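Local structure of 4-hydroxybutyrate CoA-transferase (Porphyromonas gingivalis, 3EH7) at residues A227-F230 with L231-K234; D279-H282 with F283-K286; P301-I304 with A305-D308; G340-D343 with Y344-A348. The protein probably transfers coenzyme A from an acyl-CoA to a carboxylate such as acetate or 4-hydroxybutyrate, as a putative member of the acetyl-CoA hydrolase/transferase family. One frame throughout, in Å; residues are numbered along the deposited sequence.

Interaction 1: A227-F230 with L231-K234; sequences ALLF and LKDK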
loop_
_atom_site.group_PDB
_atom_site.type_symbol
_atom_site.label_atom_id
_atom_site.label_comp_id
_atom_site.label_asym_id
_atom_site.label_seq_id
_atom_site.Cartn_x
_atom_site.Cartn_y
_atom_site.Cartn_z
ATOM N N ALA A 227 12.119 -5.728 23.002
ATOM C CA ALA A 227 10.739 -5.264 23.191
ATOM C C ALA A 227 9.935 -6.234 24.071
ATOM O O ALA A 227 9.260 -5.817 25.003
ATOM C CB ALA A 227 10.042 -5.071 21.829
ATOM N N LEU A 228 10.047 -7.534 23.791
ATOM C CA LEU A 228 9.283 -8.551 24.508
ATOM C C LEU A 228 9.727 -8.630 25.981
ATOM O O LEU A 228 8.928 -8.909 26.877
ATOM C CB LEU A 228 9.457 -9.919 23.828
ATOM C CG LEU A 228 8.805 -10.120 22.452
ATOM C CD1 LEU A 228 9.405 -11.278 21.679
ATOM C CD2 LEU A 228 7.307 -10.296 22.593
ATOM N N LEU A 229 11.010 -8.388 26.221
ATOM C CA LEU A 229 11.531 -8.388 27.564
ATOM C C LEU A 229 10.889 -7.290 28.414
ATOM O O LEU A 229 10.794 -7.438 29.636
ATOM C CB LEU A 229 13.068 -8.234 27.565
ATOM C CG LEU A 229 13.934 -9.472 27.252
ATOM C CD1 LEU A 229 15.388 -9.167 27.592
ATOM C CD2 LEU A 229 13.501 -10.737 27.995
ATOM N N PHE A 230 10.461 -6.195 27.790
ATOM C CA PHE A 230 9.785 -5.133 28.539
ATOM C C PHE A 230 8.282 -5.250 28.570
ATOM O O PHE A 230 7.618 -4.331 29.030
ATOM C CB PHE A 230 10.225 -3.754 28.070
ATOM C CG PHE A 230 11.639 -3.450 28.436
ATOM C CD1 PHE A 230 11.974 -3.215 29.757
ATOM C CD2 PHE A 230 12.640 -3.480 27.479
ATOM C CE1 PHE A 230 13.278 -2.981 30.133
ATOM C CE2 PHE A 230 13.949 -3.246 27.826
ATOM C CZ PHE A 230 14.274 -2.993 29.166
ATOM N N LEU A 231 7.750 -6.388 28.128
ATOM C CA LEU A 231 6.308 -6.645 28.164
ATOM C C LEU A 231 5.849 -7.600 29.290
ATOM O O LEU A 231 4.706 -8.081 29.263
ATOM C CB LEU A 231 5.843 -7.189 26.805
ATOM C CG LEU A 231 6.042 -6.263 25.591
ATOM C CD1 LEU A 231 5.537 -6.955 24.316
ATOM C CD2 LEU A 231 5.364 -4.899 25.765
ATOM N N LYS A 232 6.698 -7.852 30.287
ATOM C CA LYS A 232 6.355 -8.825 31.340
ATOM C C LYS A 232 5.221 -8.351 32.257
ATOM O O LYS A 232 4.556 -9.149 32.879
ATOM C CB LYS A 232 7.585 -9.219 32.174
ATOM C CG LYS A 232 8.730 -9.858 31.363
ATOM C CD LYS A 232 9.965 -10.074 32.245
ATOM C CE LYS A 232 11.214 -10.420 31.441
ATOM N NZ LYS A 232 11.178 -11.779 30.881
ATOM N N ASP A 233 4.998 -7.051 32.312
ATOM C CA ASP A 233 3.916 -6.468 33.084
ATOM C C ASP A 233 2.617 -6.278 32.268
ATOM O O ASP A 233 1.660 -5.694 32.755
ATOM C CB ASP A 233 4.383 -5.103 33.587
ATOM C CG ASP A 233 4.673 -4.081 32.426
ATOM O OD1 ASP A 233 5.051 -4.429 31.259
ATOM O OD2 ASP A 233 4.521 -2.877 32.715
ATOM N N LYS A 234 2.586 -6.735 31.018
ATOM C CA LYS A 234 1.399 -6.540 30.205
ATOM C C LYS A 234 0.438 -7.694 30.425
ATOM O O LYS A 234 0.836 -8.781 30.860
ATOM C CB LYS A 234 1.775 -6.382 28.721
ATOM C CG LYS A 234 2.563 -5.086 28.408
ATOM C CD LYS A 234 1.615 -3.876 28.476
ATOM C CE LYS A 234 2.244 -2.649 29.069
ATOM N NZ LYS A 234 3.179 -2.030 28.133
HETATM O O HOH W 1 9.862 -11.616 27.973
HETATM O O HOH W 2 9.021 -6.462 31.395
#
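Leu228 and Leu231 meet where helix 222-229 runs out and the chain turns away. One backbone bond joins them: Leu231 N gives its hydrogen to Leu228 O at 3.1 Å, nearly straight at 158°, though the donor stands well above the carbonyl plane. It follows the bond from Phe230 N to Ala227 O, so the last turn closes with i to i+3 spacing before a type I beta turn, Leu231 to Lys234, carries the chain on.

The apolar contact is between the two leucine side chains, which cross at a slant with Leu231 CD1 4.2 Å from Leu228 CD2. Leu231 CG also makes a van der Waals contact with a carbonyl, 3.3 Å from Ala227 O.

On the solvent side, Lys232 packs along Leu229 and waters bridge the backbone. The two side chains point the same way, and the bend at the last lysine torsion (chi4 -72°) leaves Lys232 NZ 3.8 Å from Leu229 CD2. One water donates to Leu228 O and accepts from Lys232 NZ, giving that carbonyl a second partner; another donates to Leu229 O, at 2.7 Å, and accepts from Lys232 N. These bridges extend the bonding of the helix end past its last regular turn.

Leu228 and Leu231 both reach Leu251 of helix 246-253, while Phe230 and Leu231 pack on Ala207 of helix 197-208; the turn then leads towards strand 238-240.

Interaction 2: D279-H282 with F283-K286; sequences DVYH and FIDK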
loop_
_atom_site.group_PDB
_atom_site.type_symbol
_atom_site.label_atom_id
_atom_site.label_comp_id
_atom_site.label_asym_id
_atom_site.label_seq_id
_atom_site.Cartn_x
_atom_site.Cartn_y
_atom_site.Cartn_z
ATOM N N ASP A 279 13.883 -25.723 21.585
ATOM C CA ASP A 279 12.802 -25.566 22.539
ATOM C C ASP A 279 11.514 -25.079 21.895
ATOM O O ASP A 279 10.442 -25.581 22.226
ATOM C CB ASP A 279 13.207 -24.594 23.640
ATOM C CG ASP A 279 12.172 -24.482 24.724
ATOM O OD1 ASP A 279 11.481 -25.475 25.041
ATOM O OD2 ASP A 279 12.041 -23.379 25.273
ATOM N N VAL A 280 11.600 -24.096 20.995
ATOM C CA VAL A 280 10.394 -23.597 20.307
ATOM C C VAL A 280 9.725 -24.709 19.500
ATOM O O VAL A 280 8.490 -24.849 19.519
ATOM C CB VAL A 280 10.702 -22.399 19.380
ATOM C CG1 VAL A 280 9.581 -22.178 18.374
ATOM C CG2 VAL A 280 10.915 -21.157 20.213
ATOM N N TYR A 281 10.552 -25.494 18.810
ATOM C CA TYR A 281 10.080 -26.562 17.978
ATOM C C TYR A 281 9.397 -27.680 18.785
ATOM O O TYR A 281 8.459 -28.285 18.284
ATOM C CB TYR A 281 11.222 -27.112 17.127
ATOM C CG TYR A 281 11.916 -26.059 16.276
ATOM C CD1 TYR A 281 11.206 -25.004 15.712
ATOM C CD2 TYR A 281 13.278 -26.130 16.035
ATOM C CE1 TYR A 281 11.852 -24.035 14.930
ATOM C CE2 TYR A 281 13.922 -25.182 15.265
ATOM C CZ TYR A 281 13.203 -24.135 14.713
ATOM O OH TYR A 281 13.831 -23.195 13.942
ATOM N N HIS A 282 9.853 -27.933 20.018
ATOM C CA HIS A 282 9.156 -28.855 20.935
ATOM C C HIS A 282 7.837 -28.247 21.450
ATOM O O HIS A 282 6.819 -28.908 21.457
ATOM C CB HIS A 282 10.058 -29.264 22.115
ATOM C CG HIS A 282 9.366 -30.114 23.140
ATOM N ND1 HIS A 282 9.022 -29.640 24.391
ATOM C CD2 HIS A 282 8.925 -31.397 23.092
ATOM C CE1 HIS A 282 8.429 -30.602 25.081
ATOM N NE2 HIS A 282 8.350 -31.676 24.312
ATOM N N PHE A 283 7.859 -26.982 21.851
ATOM C CA PHE A 283 6.655 -26.312 22.341
ATOM C C PHE A 283 5.486 -26.300 21.315
ATOM O O PHE A 283 4.316 -26.430 21.698
ATOM C CB PHE A 283 7.009 -24.891 22.771
ATOM C CG PHE A 283 5.828 -24.033 23.077
ATOM C CD1 PHE A 283 5.222 -24.095 24.310
ATOM C CD2 PHE A 283 5.333 -23.148 22.124
ATOM C CE1 PHE A 283 4.136 -23.311 24.605
ATOM C CE2 PHE A 283 4.235 -22.345 22.407
ATOM C CZ PHE A 283 3.642 -22.430 23.673
ATOM N N ILE A 284 5.798 -26.163 20.026
ATOM C CA ILE A 284 4.755 -26.065 19.004
ATOM C C ILE A 284 4.261 -27.432 18.523
ATOM O O ILE A 284 3.210 -27.511 17.903
ATOM C CB ILE A 284 5.218 -25.244 17.758
ATOM C CG1 ILE A 284 6.282 -26.034 16.961
ATOM C CG2 ILE A 284 5.666 -23.843 18.198
ATOM C CD1 ILE A 284 6.945 -25.277 15.829
ATOM N N ASP A 285 5.027 -28.488 18.795
ATOM C CA ASP A 285 4.738 -29.804 18.244
ATOM C C ASP A 285 3.407 -30.314 18.791
ATOM O O ASP A 285 3.239 -30.429 20.000
ATOM C CB ASP A 285 5.873 -30.777 18.576
ATOM C CG ASP A 285 5.726 -32.118 17.894
ATOM O OD1 ASP A 285 5.043 -32.219 16.872
ATOM O OD2 ASP A 285 6.304 -33.093 18.376
ATOM N N LYS A 286 2.448 -30.559 17.902
ATOM C CA LYS A 286 1.116 -31.019 18.314
ATOM C C LYS A 286 0.447 -30.084 19.327
ATOM O O LYS A 286 -0.379 -30.516 20.127
ATOM C CB LYS A 286 1.190 -32.444 18.874
ATOM C CG LYS A 286 1.676 -33.471 17.869
ATOM C CD LYS A 286 2.003 -34.813 18.541
ATOM C CE LYS A 286 1.754 -36.008 17.593
ATOM N NZ LYS A 286 2.107 -35.688 16.156
#
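The Tyr281 ring has Ile284 at its edge, near the ring plane, where Ile284 CD1 comes to 4.3 Å from Tyr281 CD1. The Phe283 ring likewise has Val280 O near its plane at the edge, while the His282 imidazole is met obliquely by the backbone N of Phe283. Outside the pair of segments, Val249 and Arg253 of helix 246-253 touch the Phe283 side chain.

Ile284 lies against the carbonyls of Val280 and Tyr281. With CG1 set between its backbone N and carbonyl carbon (chi1 70°), that atom lies 3.4 Å from Tyr281 O, and CG2 rests 3.3 Å from Val280 O. The backbone beneath is still alpha-helical: Phe283 N binds Asp279 O at 3.0 Å, close to straight at 166°, and Ile284 N binds Val280 O. At the C-terminal end the pattern changes, since Asp285 N turns chiefly to His282 O, at 3.2 Å, and keeps just a weak bond to Tyr281 O.

Three polar ends find partners elsewhere: Asp279 forms a salt bridge with Arg253, Tyr281 OH bonds to Tyr188 O and Gly276 N, and Asp285 OD1 takes the N-H of Tyr165. Main-chain bonds and apolar contacts along the helix thus hold the turn, while these three side chains tie it to its surroundings.

Interaction 3: P301-I304 with A305-D308; sequences PRVI and AQND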
loop_
_atom_site.group_PDB
_atom_site.type_symbol
_atom_site.label_atom_id
_atom_site.label_comp_id
_atom_site.label_asym_id
_atom_site.label_seq_id
_atom_site.Cartn_x
_atom_site.Cartn_y
_atom_site.Cartn_z
ATOM N N PRO A 301 -3.578 -7.756 4.418
ATOM C CA PRO A 301 -3.976 -6.615 5.260
ATOM C C PRO A 301 -5.430 -6.674 5.743
ATOM O O PRO A 301 -5.722 -6.264 6.862
ATOM C CB PRO A 301 -3.712 -5.428 4.353
ATOM C CG PRO A 301 -2.530 -5.874 3.507
ATOM C CD PRO A 301 -2.902 -7.309 3.186
ATOM N N ARG A 302 -6.337 -7.198 4.921
ATOM C CA ARG A 302 -7.747 -7.325 5.323
ATOM C C ARG A 302 -7.981 -8.350 6.434
ATOM O O ARG A 302 -8.940 -8.250 7.165
ATOM C CB ARG A 302 -8.608 -7.660 4.116
ATOM C CG ARG A 302 -8.523 -6.578 3.028
ATOM C CD ARG A 302 -9.009 -7.111 1.707
ATOM N NE ARG A 302 -8.160 -8.189 1.214
ATOM C CZ ARG A 302 -8.359 -8.816 0.059
ATOM N NH1 ARG A 302 -9.384 -8.485 -0.712
ATOM N NH2 ARG A 302 -7.553 -9.799 -0.318
ATOM N N VAL A 303 -7.104 -9.346 6.547
ATOM C CA VAL A 303 -7.207 -10.344 7.617
ATOM C C VAL A 303 -6.523 -9.826 8.865
ATOM O O VAL A 303 -7.062 -9.926 9.974
ATOM C CB VAL A 303 -6.575 -11.693 7.212
ATOM C CG1 VAL A 303 -6.573 -12.647 8.407
ATOM C CG2 VAL A 303 -7.334 -12.285 6.002
ATOM N N ILE A 304 -5.327 -9.273 8.678
ATOM C CA ILE A 304 -4.620 -8.640 9.771
ATOM C C ILE A 304 -5.559 -7.649 10.455
ATOM O O ILE A 304 -5.674 -7.644 11.704
ATOM C CB ILE A 304 -3.335 -7.880 9.298
ATOM C CG1 ILE A 304 -2.298 -8.849 8.700
ATOM C CG2 ILE A 304 -2.717 -7.118 10.472
ATOM C CD1 ILE A 304 -1.228 -8.188 7.829
ATOM N N ALA A 305 -6.236 -6.824 9.656
ATOM C CA ALA A 305 -7.155 -5.773 10.185
ATOM C C ALA A 305 -8.280 -6.264 11.087
ATOM O O ALA A 305 -8.851 -5.474 11.867
ATOM C CB ALA A 305 -7.784 -4.982 9.021
ATOM N N GLN A 306 -8.637 -7.541 10.979
ATOM C CA GLN A 306 -9.710 -8.085 11.790
ATOM C C GLN A 306 -9.287 -8.334 13.242
ATOM O O GLN A 306 -10.141 -8.658 14.067
ATOM C CB GLN A 306 -10.207 -9.392 11.192
ATOM C CG GLN A 306 -10.954 -9.204 9.878
ATOM C CD GLN A 306 -11.194 -10.514 9.134
ATOM O OE1 GLN A 306 -10.688 -10.706 8.023
ATOM N NE2 GLN A 306 -12.018 -11.374 9.696
ATOM N N ASN A 307 -7.981 -8.210 13.526
ATOM C CA ASN A 307 -7.432 -8.296 14.886
ATOM C C ASN A 307 -7.443 -6.902 15.442
ATOM O O ASN A 307 -6.688 -6.065 14.955
ATOM C CB ASN A 307 -5.946 -8.778 14.871
ATOM C CG ASN A 307 -5.765 -10.199 14.339
ATOM O OD1 ASN A 307 -5.499 -10.421 13.145
ATOM N ND2 ASN A 307 -5.911 -11.153 15.202
ATOM N N ASP A 308 -8.274 -6.616 16.443
ATOM C CA ASP A 308 -8.209 -5.291 17.077
ATOM C C ASP A 308 -6.868 -5.065 17.776
ATOM O O ASP A 308 -6.235 -6.020 18.215
ATOM C CB ASP A 308 -9.296 -5.101 18.101
ATOM C CG ASP A 308 -10.656 -4.953 17.486
ATOM O OD1 ASP A 308 -10.773 -4.998 16.259
ATOM O OD2 ASP A 308 -11.617 -4.780 18.263
#
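Gln306 lies back along the end of helix 301-304, and its side chain runs past the carbonyls of Val303 and Arg302. CB is 3.4 Å from Val303 O, the same oxygen that receives the hydrogen of Gln306 N at 3.0 Å. CG, held anti to the carbonyl carbon (chi1 -70°), moves on to Arg302 O at 3.5 Å. From there the chain is extended, and the carboxamide carbon CD stays 3.8 Å from Arg302 O; the oxygen and nitrogen ends of the amide are not securely told apart.

This is a short helix unwinding into a type I beta turn, Ile304 to Asn307. One i to i+4 bond remains, Ala305 N to Pro301 O at 2.9 Å; then the spacing drops to i+3 with Gln306 N on Val303 O and Asn307 N on Ile304 O. That last bond is fairly straight at 163°, with its donor above the carbonyl plane.

Ala305 fits its CB against Pro301 O, 3.2 Å away, and also touches Trp350. Across the subunit interface, Trp350 of the second subunit packs on Pro301 and makes a cation-pi contact with Arg302, whose guanidinium also forms a salt bridge with Asp300. Thr263 OG1 bonds to Gln306 O and Asp308 N as the chain heads into strand 310-314.

Interaction 4: G340-D343 with Y344-A348; sequences GQVD and YVRGA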
loop_
_atom_site.group_PDB
_atom_site.type_symbol
_atom_site.label_atom_id
_atom_site.label_comp_id
_atom_site.label_asym_id
_atom_site.label_seq_id
_atom_site.Cartn_x
_atom_site.Cartn_y
_atom_site.Cartn_z
ATOM N N GLY A 340 7.672 -8.853 4.024
ATOM C CA GLY A 340 6.343 -8.924 4.593
ATOM C C GLY A 340 5.952 -7.750 5.481
ATOM O O GLY A 340 4.783 -7.595 5.825
ATOM N N GLN A 341 6.905 -6.896 5.848
ATOM C CA GLN A 341 6.621 -5.855 6.840
ATOM C C GLN A 341 5.551 -4.861 6.378
ATOM O O GLN A 341 4.666 -4.494 7.152
ATOM C CB GLN A 341 7.900 -5.157 7.340
ATOM C CG GLN A 341 8.697 -4.380 6.333
ATOM C CD GLN A 341 10.010 -3.854 6.912
ATOM O OE1 GLN A 341 10.856 -4.631 7.343
ATOM N NE2 GLN A 341 10.182 -2.541 6.907
ATOM N N VAL A 342 5.598 -4.458 5.107
ATOM C CA VAL A 342 4.600 -3.520 4.598
ATOM C C VAL A 342 3.197 -4.100 4.688
ATOM O O VAL A 342 2.239 -3.359 4.881
ATOM C CB VAL A 342 4.907 -3.079 3.156
ATOM C CG1 VAL A 342 4.946 -4.290 2.215
ATOM C CG2 VAL A 342 3.887 -2.000 2.658
ATOM N N ASP A 343 3.052 -5.423 4.581
ATOM C CA ASP A 343 1.735 -6.045 4.719
ATOM C C ASP A 343 1.155 -5.685 6.077
ATOM O O ASP A 343 -0.041 -5.391 6.212
ATOM C CB ASP A 343 1.787 -7.588 4.596
ATOM C CG ASP A 343 2.355 -8.095 3.261
ATOM O OD1 ASP A 343 2.535 -7.265 2.320
ATOM O OD2 ASP A 343 2.621 -9.355 3.130
ATOM N N TYR A 344 2.012 -5.709 7.097
ATOM C CA TYR A 344 1.605 -5.426 8.462
ATOM C C TYR A 344 1.436 -3.922 8.721
ATOM O O TYR A 344 0.600 -3.540 9.505
ATOM C CB TYR A 344 2.566 -6.089 9.478
ATOM C CG TYR A 344 2.296 -7.568 9.553
ATOM C CD1 TYR A 344 1.302 -8.086 10.402
ATOM C CD2 TYR A 344 2.954 -8.439 8.716
ATOM C CE1 TYR A 344 1.013 -9.434 10.421
ATOM C CE2 TYR A 344 2.648 -9.795 8.718
ATOM C CZ TYR A 344 1.680 -10.277 9.562
ATOM O OH TYR A 344 1.393 -11.610 9.527
ATOM N N VAL A 345 2.195 -3.073 8.044
ATOM C CA VAL A 345 1.956 -1.628 8.172
ATOM C C VAL A 345 0.557 -1.364 7.649
ATOM O O VAL A 345 -0.242 -0.680 8.297
ATOM C CB VAL A 345 2.983 -0.822 7.386
ATOM C CG1 VAL A 345 2.593 0.701 7.317
ATOM C CG2 VAL A 345 4.384 -1.063 7.954
ATOM N N ARG A 346 0.216 -1.970 6.495
ATOM C CA ARG A 346 -1.088 -1.716 5.898
ATOM C C ARG A 346 -2.224 -2.342 6.692
ATOM O O ARG A 346 -3.267 -1.722 6.840
ATOM C CB ARG A 346 -1.124 -2.123 4.434
ATOM C CG ARG A 346 -0.383 -1.110 3.588
ATOM C CD ARG A 346 -0.176 -1.578 2.185
ATOM N NE ARG A 346 0.661 -0.645 1.453
ATOM C CZ ARG A 346 0.707 -0.549 0.127
ATOM N NH1 ARG A 346 -0.023 -1.332 -0.664
ATOM N NH2 ARG A 346 1.503 0.350 -0.412
ATOM N N GLY A 347 -2.015 -3.552 7.214
ATOM C CA GLY A 347 -3.023 -4.189 8.067
ATOM C C GLY A 347 -3.239 -3.420 9.369
ATOM O O GLY A 347 -4.350 -3.258 9.796
ATOM N N ALA A 348 -2.163 -2.980 10.013
ATOM C CA ALA A 348 -2.275 -2.222 11.285
ATOM C C ALA A 348 -3.079 -0.936 11.084
ATOM O O ALA A 348 -3.838 -0.492 11.974
ATOM C CB ALA A 348 -0.850 -1.886 11.866
#
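Val345, Arg346 and Gly347 each give a backbone N-H to the carbonyl four residues back, on Gln341, Val342 and Asp343, in regular alpha-helical fashion; the bond from Arg346 N to Val342 O is 2.9 Å long and close to straight at 164°. Gln341 O has a further, weak donor in Tyr344 N.

Among the side chains, Val342 and Arg346 lie side by side one turn apart and point the same way; Arg346 is modelled in two conformers, and one is described here. With CG1 between the backbone N and the carbonyl carbon (chi1 59°), Val342 CG2 falls anti to the N and reaches Arg346 NE at 3.7 Å, while the arginine, extended from CG to NE, brings its CG to 3.7 Å from Val342 O. The methyl meets the guanidinium obliquely. In this conformer the positive charge of Arg346 is answered by Glu388 of the same chain, at NE, and Glu388 of the second subunit, at NH1; these carboxylates may ease the approach of the two subunits' Arg346 NH2 groups.

Tyr344 turns back towards the start of the helix. Its CD2 lies 3.5 Å from Gly340 O, which sits at the ring edge near the ring plane, and its CB is 3.5 Å from Gln341 O. Val345 CG2 rests on that same Gln341 oxygen, also at 3.5 Å. Tyr344 OH and Asp343 OD2 both bond to the side chain of Asn299, and OD2 also takes the N-H of Tyr107.

Val345 faces strand 355-359 through Ser356 and Met358, Tyr344 packs on Ser312 of strand 310-314, and Val342 meets Leu385 of the second subunit.

In the fold
Interactions 3 and 4 form one packed unit, their centres 10 Å apart. Ile304 CD1 lies 3.4 Å from Asp343 O and 3.6 Å from Tyr344 CD1, so helix 301-304 rests directly on helix 341-350, and both reach the second subunit. Interaction 1 stands apart, its centre 22 Å from that of interaction 4; interaction 2 lies farther still, 27 Å from interaction 4 between centres and on the opposite side of the chain's centre. Helix 246-253 links these two outlying contacts, since both pack against it. Strand 238-240 follows interaction 1 and, through His240, meets Val303 and Ile304 of interaction 3.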